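Local coordinates for putative lipoprotein GNA1162 (Neisseria meningitidis, PDB 4HRV) that is a putative lipoprotein of unknown function that may bind lipid, at residues Glu56-Gln61 with Gln80-Asp85. The protein carries 3 engineered substitutions. Sequence-based numbering, arbitrary orientation.
Sequences EETFKQ and QIFGND
Phe82 reaches out from the last turn of its helix and meets Thr58 and Phe59 together, a compact example of how one aromatic side chain can bridge to two neighbours on another helix; where the two segments meet, the contact is apolar. Its outer rim does the touching. CZ of Phe82 lies 3.6 Å from the methyl CG2 of Thr58, while CE2 of Phe82 lies 3.8 Å from CZ of Phe59. The centroids of the two rings are 5.4 Å apart and their planes are inclined at 54°. In this arrangement CZ of Phe82 sits over one face of the Phe59 ring, near the ring's margin rather than over its centre. Ile81 adds a smaller contact, its CG2 branch lying 3.8 Å from CG2 of Thr58; the same Ile81 methyl also stands over a face of the neighbouring Phe82 ring.

The threonine divides its two branches between different tasks. With OG1 beside the backbone N (chi1 -69°), the hydroxyl makes a weak hydrogen bond to the carbonyl O of Val54 one turn earlier, and CG2 is left to meet the apolar groups of the other helix. Just beyond Phe82, Gly83 leaves helical geometry with a positive phi of 75°, and the chain turns toward strand 86-99. In the turn leading to that strand, Asn84 OD1 bonds to Ser117 OG, and Asp85 forms a salt bridge with Arg118. Helices 52-61 and 75-82 thus meet beside the sheet, where Phe59 packs on Val19 and Pro20 and Phe82 on Leu17, all three belonging to strand 15-23.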
ATOM      1  N   GLU B  56     -12.850  -7.330 -20.532  1.00 33.86           N
ATOM      2  CA  GLU B  56     -13.457  -6.127 -21.098  1.00 37.20           C
ATOM      3  C   GLU B  56     -14.201  -6.460 -22.374  1.00 34.96           C
ATOM      4  O   GLU B  56     -15.297  -5.976 -22.592  1.00 33.76           O
ATOM      5  CB  GLU B  56     -12.407  -5.045 -21.389  1.00 42.13           C
ATOM      6  CG  GLU B  56     -11.646  -4.543 -20.175  1.00 49.97           C
ATOM      7  CD  GLU B  56     -10.556  -3.538 -20.549  1.00 58.62           C
ATOM      8  OE1 GLU B  56     -10.727  -2.819 -21.561  1.00 64.30           O
ATOM      9  OE2 GLU B  56      -9.525  -3.476 -19.850  1.00 58.65           O
ATOM     10  N   GLU B  57     -13.603  -7.298 -23.215  1.00 38.02           N
ATOM     11  CA  GLU B  57     -14.210  -7.635 -24.498  1.00 38.89           C
ATOM     12  C   GLU B  57     -15.471  -8.477 -24.335  1.00 37.79           C
ATOM     13  O   GLU B  57     -16.442  -8.300 -25.074  1.00 36.17           O
ATOM     14  CB  GLU B  57     -13.213  -8.339 -25.423  1.00 43.48           C
ATOM     15  CG  GLU B  57     -13.826  -8.838 -26.737  1.00 49.11           C
ATOM     16  CD  GLU B  57     -14.366  -7.715 -27.615  1.00 54.18           C
ATOM     17  OE1 GLU B  57     -13.877  -6.568 -27.499  1.00 54.96           O
ATOM     18  OE2 GLU B  57     -15.286  -7.983 -28.420  1.00 54.76           O
ATOM     19  N   THR B  58     -15.461  -9.395 -23.372  1.00 36.12           N
ATOM     20  CA  THR B  58     -16.656 -10.203 -23.120  1.00 34.25           C
ATOM     21  C   THR B  58     -17.826  -9.348 -22.645  1.00 32.05           C
ATOM     22  O   THR B  58     -18.959  -9.559 -23.060  1.00 34.85           O
ATOM     23  CB  THR B  58     -16.390 -11.338 -22.110  1.00 35.48           C
ATOM     24  OG1 THR B  58     -15.525 -12.299 -22.720  1.00 39.67           O
ATOM     25  CG2 THR B  58     -17.693 -12.025 -21.704  1.00 35.49           C
ATOM     26  N   PHE B  59     -17.560  -8.387 -21.769  1.00 31.90           N
ATOM     27  CA  PHE B  59     -18.626  -7.482 -21.353  1.00 35.54           C
ATOM     28  C   PHE B  59     -19.135  -6.660 -22.532  1.00 37.97           C
ATOM     29  O   PHE B  59     -20.334  -6.467 -22.687  1.00 40.60           O
ATOM     30  CB  PHE B  59     -18.177  -6.577 -20.211  1.00 35.92           C
ATOM     31  CG  PHE B  59     -18.195  -7.254 -18.876  1.00 35.14           C
ATOM     32  CD1 PHE B  59     -19.398  -7.677 -18.322  1.00 34.30           C
ATOM     33  CD2 PHE B  59     -17.021  -7.493 -18.187  1.00 33.01           C
ATOM     34  CE1 PHE B  59     -19.428  -8.310 -17.097  1.00 30.97           C
ATOM     35  CE2 PHE B  59     -17.042  -8.127 -16.962  1.00 36.28           C
ATOM     36  CZ  PHE B  59     -18.256  -8.546 -16.418  1.00 34.04           C
ATOM     37  N   LYS B  60     -18.218  -6.186 -23.364  1.00 39.57           N
ATOM     38  CA  LYS B  60     -18.605  -5.400 -24.526  1.00 42.23           C
ATOM     39  C   LYS B  60     -19.522  -6.218 -25.432  1.00 45.62           C
ATOM     40  O   LYS B  60     -20.549  -5.728 -25.893  1.00 44.43           O
ATOM     41  CB  LYS B  60     -17.381  -4.897 -25.298  1.00 42.49           C
ATOM     42  CG  LYS B  60     -17.726  -4.324 -26.670  1.00 50.85           C
ATOM     43  CD  LYS B  60     -16.525  -3.671 -27.341  1.00 58.23           C
ATOM     44  CE  LYS B  60     -16.950  -2.885 -28.585  1.00 62.02           C
ATOM     45  NZ  LYS B  60     -15.842  -2.074 -29.175  1.00 63.63           N
ATOM     46  N   GLN B  61     -19.159  -7.471 -25.676  1.00 46.41           N
ATOM     47  CA  GLN B  61     -19.970  -8.319 -26.529  1.00 50.43           C
ATOM     48  C   GLN B  61     -21.330  -8.588 -25.900  1.00 52.56           C
ATOM     49  O   GLN B  61     -22.308  -8.835 -26.601  1.00 55.45           O
ATOM     50  CB  GLN B  61     -19.246  -9.629 -26.834  1.00 53.09           C
ATOM     51  CG  GLN B  61     -17.983  -9.432 -27.640  1.00 56.47           C
ATOM     52  CD  GLN B  61     -17.417 -10.735 -28.148  1.00 61.47           C
ATOM     53  OE1 GLN B  61     -17.768 -11.806 -27.656  1.00 62.84           O
ATOM     54  NE2 GLN B  61     -16.543 -10.657 -29.147  1.00 63.17           N
ATOM     55  N   GLN B  80     -22.444 -17.619 -14.757  1.00 40.36           N
ATOM     56  CA  GLN B  80     -23.018 -18.224 -15.958  1.00 44.20           C
ATOM     57  C   GLN B  80     -22.186 -17.880 -17.193  1.00 47.08           C
ATOM     58  O   GLN B  80     -22.105 -18.667 -18.136  1.00 49.30           O
ATOM     59  CB  GLN B  80     -24.470 -17.773 -16.190  1.00 47.88           C
ATOM     60  CG  GLN B  80     -25.512 -18.348 -15.234  1.00 53.14           C
ATOM     61  CD  GLN B  80     -26.941 -17.917 -15.591  1.00 59.20           C
ATOM     62  OE1 GLN B  80     -27.660 -17.349 -14.765  1.00 61.64           O
ATOM     63  NE2 GLN B  80     -27.351 -18.194 -16.825  1.00 60.21           N
ATOM     64  N   ILE B  81     -21.578 -16.698 -17.199  1.00 41.86           N
ATOM     65  CA  ILE B  81     -20.801 -16.278 -18.358  1.00 41.17           C
ATOM     66  C   ILE B  81     -19.371 -16.790 -18.328  1.00 37.61           C
ATOM     67  O   ILE B  81     -18.885 -17.362 -19.302  1.00 39.47           O
ATOM     68  CB  ILE B  81     -20.761 -14.752 -18.493  1.00 43.59           C
ATOM     69  CG1 ILE B  81     -22.156 -14.222 -18.822  1.00 44.51           C
ATOM     70  CG2 ILE B  81     -19.717 -14.349 -19.549  1.00 40.01           C
ATOM     71  CD1 ILE B  81     -22.315 -12.715 -18.624  1.00 44.69           C
ATOM     72  N   PHE B  82     -18.703 -16.604 -17.195  1.00 34.99           N
ATOM     73  CA  PHE B  82     -17.272 -16.844 -17.116  1.00 33.14           C
ATOM     74  C   PHE B  82     -16.863 -18.169 -16.448  1.00 37.50           C
ATOM     75  O   PHE B  82     -15.731 -18.629 -16.631  1.00 37.69           O
ATOM     76  CB  PHE B  82     -16.605 -15.711 -16.341  1.00 30.97           C
ATOM     77  CG  PHE B  82     -16.641 -14.372 -17.025  1.00 33.41           C
ATOM     78  CD1 PHE B  82     -15.679 -14.033 -17.967  1.00 37.51           C
ATOM     79  CD2 PHE B  82     -17.586 -13.426 -16.670  1.00 32.19           C
ATOM     80  CE1 PHE B  82     -15.684 -12.775 -18.574  1.00 34.56           C
ATOM     81  CE2 PHE B  82     -17.597 -12.170 -17.273  1.00 32.32           C
ATOM     82  CZ  PHE B  82     -16.643 -11.854 -18.229  1.00 31.56           C
ATOM     83  N   GLY B  83     -17.744 -18.744 -15.636  1.00 37.45           N
ATOM     84  CA  GLY B  83     -17.398 -19.951 -14.895  1.00 37.00           C
ATOM     85  C   GLY B  83     -16.485 -19.710 -13.705  1.00 39.38           C
ATOM     86  O   GLY B  83     -15.890 -20.648 -13.171  1.00 39.56           O
ATOM     87  N   ASN B  84     -16.363 -18.446 -13.296  1.00 36.15           N
ATOM     88  CA  ASN B  84     -15.529 -18.051 -12.163  1.00 33.03           C
ATOM     89  C   ASN B  84     -16.066 -18.478 -10.783  1.00 35.23           C
ATOM     90  O   ASN B  84     -17.265 -18.463 -10.546  1.00 37.56           O
ATOM     91  CB  ASN B  84     -15.332 -16.523 -12.179  1.00 30.87           C
ATOM     92  CG  ASN B  84     -16.645 -15.762 -12.103  1.00 31.56           C
ATOM     93  OD1 ASN B  84     -16.874 -15.007 -11.166  1.00 37.62           O
ATOM     94  ND2 ASN B  84     -17.515 -15.961 -13.089  1.00 29.32           N
ATOM     95  N   ASP B  85     -15.166 -18.824  -9.865  1.00 39.84           N
ATOM     96  CA  ASP B  85     -15.566 -19.124  -8.490  1.00 40.54           C
ATOM     97  C   ASP B  85     -15.932 -17.861  -7.702  1.00 33.77           C
ATOM     98  O   ASP B  85     -16.835 -17.878  -6.871  1.00 34.62           O
ATOM     99  CB  ASP B  85     -14.448 -19.849  -7.740  1.00 43.77           C
ATOM    100  CG  ASP B  85     -14.061 -21.170  -8.382  1.00 46.85           C
ATOM    101  OD1 ASP B  85     -14.956 -21.936  -8.786  1.00 45.97           O
ATOM    102  OD2 ASP B  85     -12.844 -21.441  -8.464  1.00 52.10           O
TER